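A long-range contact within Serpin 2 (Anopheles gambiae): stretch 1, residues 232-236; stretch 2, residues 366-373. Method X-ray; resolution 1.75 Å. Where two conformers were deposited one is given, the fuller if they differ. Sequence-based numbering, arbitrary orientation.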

ATOM      1  N   ALA A 232     -14.311  -1.199  17.300  1.00 26.25           N
ATOM      2  CA  ALA A 232     -14.331  -1.968  16.056  1.00 21.03           C
ATOM      3  C   ALA A 232     -13.906  -3.400  16.291  1.00 24.94           C
ATOM      4  O   ALA A 232     -13.086  -3.671  17.179  1.00 25.19           O
ATOM      5  CB  ALA A 232     -13.340  -1.326  15.040  1.00 19.37           C
ATOM      6  N   GLN A 233     -14.422  -4.307  15.467  1.00 22.88           N
ATOM      7  CA  GLN A 233     -13.941  -5.678  15.469  1.00 19.12           C
ATOM      8  C   GLN A 233     -12.732  -5.769  14.593  1.00 20.83           C
ATOM      9  O   GLN A 233     -12.637  -5.079  13.565  1.00 21.80           O
ATOM     10  CB  GLN A 233     -15.021  -6.622  14.955  1.00 20.07           C
ATOM     11  CG  GLN A 233     -16.179  -6.856  15.971  1.00 20.09           C
ATOM     12  CD  GLN A 233     -17.346  -7.535  15.277  1.00 25.51           C
ATOM     13  OE1 GLN A 233     -17.957  -6.949  14.372  1.00 24.19           O
ATOM     14  NE2 GLN A 233     -17.638  -8.785  15.669  1.00 26.49           N
ATOM     15  N   ILE A 234     -11.765  -6.577  15.009  1.00 20.26           N
ATOM     16  CA  ILE A 234     -10.615  -6.800  14.160  1.00 19.25           C
ATOM     17  C   ILE A 234     -10.456  -8.284  13.885  1.00 25.50           C
ATOM     18  O   ILE A 234     -10.585  -9.098  14.790  1.00 22.78           O
ATOM     19  CB  ILE A 234      -9.342  -6.229  14.823  1.00 23.95           C
ATOM     20  CG1 ILE A 234      -9.581  -4.750  15.180  1.00 28.27           C
ATOM     21  CG2 ILE A 234      -8.187  -6.372  13.888  1.00 22.58           C
ATOM     22  CD1 ILE A 234      -8.406  -4.067  15.873  1.00 41.58           C
ATOM     23  N   LEU A 235     -10.144  -8.627  12.641  1.00 18.88           N
ATOM     24  CA  LEU A 235     -10.032 -10.028  12.207  1.00 18.43           C
ATOM     25  C   LEU A 235      -8.783 -10.228  11.362  1.00 24.25           C
ATOM     26  O   LEU A 235      -8.447  -9.375  10.546  1.00 23.17           O
ATOM     27  CB  LEU A 235     -11.273 -10.404  11.360  1.00 19.70           C
ATOM     28  CG  LEU A 235     -11.230 -11.758  10.644  1.00 20.67           C
ATOM     29  CD1 LEU A 235     -11.511 -12.931  11.623  1.00 23.85           C
ATOM     30  CD2 LEU A 235     -12.269 -11.817   9.513  1.00 21.68           C
ATOM     31  N   ARG A 236      -8.135 -11.379  11.517  1.00 20.29           N
ATOM     32  CA  ARG A 236      -6.963 -11.726  10.713  1.00 18.96           C
ATOM     33  C   ARG A 236      -7.253 -12.953   9.861  1.00 24.21           C
ATOM     34  O   ARG A 236      -7.588 -14.007  10.411  1.00 21.64           O
ATOM     35  CB  ARG A 236      -5.775 -12.047  11.663  1.00 18.91           C
ATOM     36  CG  ARG A 236      -4.544 -12.639  10.949  1.00 17.68           C
ATOM     37  CD  ARG A 236      -3.493 -13.059  12.033  1.00 20.92           C
ATOM     38  NE  ARG A 236      -2.304 -13.706  11.488  1.00 22.26           N
ATOM     39  CZ  ARG A 236      -2.174 -15.010  11.306  1.00 25.71           C
ATOM     40  NH1 ARG A 236      -3.169 -15.828  11.629  1.00 23.97           N
ATOM     41  NH2 ARG A 236      -1.025 -15.506  10.845  1.00 26.72           N
ATOM     42  N   GLN A 366     -18.013 -16.331  17.614  1.00 27.55           N
ATOM     43  CA  GLN A 366     -18.131 -14.881  17.546  1.00 24.58           C
ATOM     44  C   GLN A 366     -18.565 -14.579  16.108  1.00 28.66           C
ATOM     45  O   GLN A 366     -18.232 -15.334  15.215  1.00 31.70           O
ATOM     46  CB  GLN A 366     -16.778 -14.205  17.801  1.00 27.41           C
ATOM     47  CG  GLN A 366     -16.141 -14.620  19.143  1.00 32.89           C
ATOM     48  CD  GLN A 366     -17.116 -14.413  20.287  1.00 42.18           C
ATOM     49  OE1 GLN A 366     -17.621 -15.376  20.899  1.00 44.08           O
ATOM     50  NE2 GLN A 366     -17.432 -13.154  20.552  1.00 37.26           N
ATOM     51  N   ILE A 367     -19.287 -13.494  15.883  1.00 25.19           N
ATOM     52  CA  ILE A 367     -19.805 -13.193  14.539  0.50 25.52           C
ATOM     53  C   ILE A 367     -19.174 -11.928  14.018  1.00 25.18           C
ATOM     54  O   ILE A 367     -19.281 -10.894  14.654  1.00 24.15           O
ATOM     55  CB  ILE A 367     -21.334 -12.965  14.550  0.50 21.26           C
ATOM     56  CG1 ILE A 367     -22.054 -14.208  15.069  0.50 28.09           C
ATOM     57  CG2 ILE A 367     -21.832 -12.568  13.144  0.50 23.56           C
ATOM     58  CD1 ILE A 367     -21.806 -15.426  14.245  0.50 32.68           C
ATOM     59  N   PHE A 368     -18.540 -12.010  12.840  1.00 22.87           N
ATOM     60  CA  PHE A 368     -17.912 -10.862  12.199  1.00 19.92           C
ATOM     61  C   PHE A 368     -18.629 -10.726  10.854  1.00 21.62           C
ATOM     62  O   PHE A 368     -18.419 -11.536   9.969  1.00 21.72           O
ATOM     63  CB  PHE A 368     -16.433 -11.152  11.949  1.00 21.76           C
ATOM     64  CG  PHE A 368     -15.658 -10.004  11.338  1.00 20.56           C
ATOM     65  CD1 PHE A 368     -14.963  -9.123  12.150  1.00 23.40           C
ATOM     66  CD2 PHE A 368     -15.581  -9.827   9.948  1.00 22.78           C
ATOM     67  CE1 PHE A 368     -14.202  -8.076  11.595  1.00 23.54           C
ATOM     68  CE2 PHE A 368     -14.815  -8.785   9.411  1.00 19.98           C
ATOM     69  CZ  PHE A 368     -14.157  -7.909  10.246  1.00 19.46           C
ATOM     70  N   ASN A 369     -19.487  -9.730  10.726  1.00 19.61           N
ATOM     71  CA  ASN A 369     -20.337  -9.621   9.540  1.00 19.31           C
ATOM     72  C   ASN A 369     -20.128  -8.269   8.908  1.00 25.12           C
ATOM     73  O   ASN A 369     -20.745  -7.282   9.324  1.00 21.11           O
ATOM     74  CB  ASN A 369     -21.818  -9.832   9.908  1.00 21.09           C
ATOM     75  CG  ASN A 369     -22.758  -9.723   8.695  1.00 27.87           C
ATOM     76  OD1 ASN A 369     -22.335  -9.629   7.527  1.00 22.45           O
ATOM     77  ND2 ASN A 369     -24.058  -9.722   8.978  1.00 27.84           N
ATOM     78  N   ALA A 370     -19.217  -8.217   7.934  1.00 20.43           N
ATOM     79  CA  ALA A 370     -18.796  -6.953   7.341  1.00 18.98           C
ATOM     80  C   ALA A 370     -19.774  -6.500   6.244  1.00 24.20           C
ATOM     81  O   ALA A 370     -19.438  -6.539   5.071  1.00 22.96           O
ATOM     82  CB  ALA A 370     -17.369  -7.094   6.740  1.00 21.55           C
ATOM     83  N   ASN A 371     -20.976  -6.097   6.635  1.00 19.92           N
ATOM     84  CA  ASN A 371     -21.941  -5.565   5.663  1.00 18.95           C
ATOM     85  C   ASN A 371     -22.060  -4.037   5.776  1.00 24.97           C
ATOM     86  O   ASN A 371     -23.092  -3.455   5.455  1.00 24.72           O
ATOM     87  CB  ASN A 371     -23.294  -6.249   5.845  1.00 19.94           C
ATOM     88  CG  ASN A 371     -23.955  -5.893   7.165  1.00 28.57           C
ATOM     89  OD1 ASN A 371     -23.331  -5.309   8.057  1.00 23.74           O
ATOM     90  ND2 ASN A 371     -25.228  -6.273   7.306  1.00 24.76           N
ATOM     91  N   ARG A 372     -20.992  -3.406   6.248  1.00 24.33           N
ATOM     92  CA  ARG A 372     -20.874  -1.953   6.245  1.00 24.40           C
ATOM     93  C   ARG A 372     -19.388  -1.610   6.041  1.00 23.69           C
ATOM     94  O   ARG A 372     -18.575  -2.504   6.003  1.00 21.35           O
ATOM     95  CB  ARG A 372     -21.403  -1.349   7.536  1.00 31.56           C
ATOM     96  CG  ARG A 372     -20.744  -1.864   8.751  1.00 27.56           C
ATOM     97  CD  ARG A 372     -21.479  -1.422  10.018  1.00 38.85           C
ATOM     98  NE  ARG A 372     -20.792  -2.065  11.122  1.00 32.25           N
ATOM     99  CZ  ARG A 372     -21.149  -3.234  11.633  1.00 27.08           C
ATOM    100  NH1 ARG A 372     -22.253  -3.845  11.199  1.00 28.24           N
ATOM    101  NH2 ARG A 372     -20.423  -3.776  12.594  1.00 27.72           N
ATOM    102  N   PRO A 373     -19.056  -0.327   5.865  1.00 22.02           N
ATOM    103  CA  PRO A 373     -17.673  -0.014   5.447  1.00 17.47           C
ATOM    104  C   PRO A 373     -16.616  -0.450   6.474  1.00 18.45           C
ATOM    105  O   PRO A 373     -16.878  -0.505   7.679  1.00 20.49           O
ATOM    106  CB  PRO A 373     -17.683   1.517   5.314  1.00 21.94           C
ATOM    107  CG  PRO A 373     -19.092   1.821   4.834  1.00 21.97           C
ATOM    108  CD  PRO A 373     -19.949   0.834   5.708  1.00 22.46           C
TER
HETATM  109  O   HOH W   1     -20.093  -8.020  13.018  1.00 22.53           O
HETATM  110  O   HOH W   2     -18.020  -4.350  14.553  1.00 23.78           O

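How do the two backbones lie against each other? Both 232-236 and 366-369 are strands, but their N-to-C directions are 94° apart, so they cross almost at right angles. Their axes come no nearer than 8.7 Å, and the closest pair of alpha carbons, Gln233 CA and Phe368 CA, is 7.3 Å apart. No backbone-to-backbone hydrogen bond joins them, and the gap is bridged by side chains. Beyond Asn369 the second stretch leaves its strand and continues as a loop.

Which side chains fill the space between the strands? Alternation along the first strand turns Gln233 and Leu235 toward the second, while Ile234 between them points away. On the other strand Phe368 points toward the contact, its neighbours Ile367 and Asn369 away from it. Phe368 therefore reaches into the gap with chi1 in the t well, and its ring meets the two inward-facing residues. Leu235 CB sits over one face, 4.0 Å from the centroid of the Phe368 ring and only 18° off the ring normal, a CH-pi arrangement in which an aliphatic carbon rests against the pi cloud. The closest atoms of this apolar pair, Leu235 CB and Phe368 CE1, are 3.7 Å apart. Gln233 adds the aliphatic base of its side chain, with Gln233 CB 3.8 Å from Phe368 CE1.

What does the polar end of Gln233 do? Past its methylene groups, the side chain extends to the backbone of the second strand, where Gln233 NE2 donates a hydrogen bond of 2.9 Å to Ile367 O, with an N-H...O angle of 154°. Ile367 thus takes part through its carbonyl even though its side chain points away. One glutamine consequently serves both kinds of contact, packing carbon against the aromatic ring and giving an amide proton to the main chain.

How is the amide oxygen of Gln233 satisfied? Two waters lie within hydrogen-bonding distance of it, and water 1 donates to it. Water 1 lies 2.7 Å from Gln233 OE1 and accepts a hydrogen bond from Asn369 N at 2.9 Å, linking the side chain to a second backbone position on the strand; its other donation, to Ile367 O at 3.4 Å, is weak. Water 2, 2.6 Å from Gln233 OE1, accepts a weak hydrogen bond from Arg372 NH2 at 3.2 Å. Since Gln233 OE1 and Arg372 NH2 are themselves 4.4 Å apart, this water connects the amide to a guanidinium that does not bond it directly.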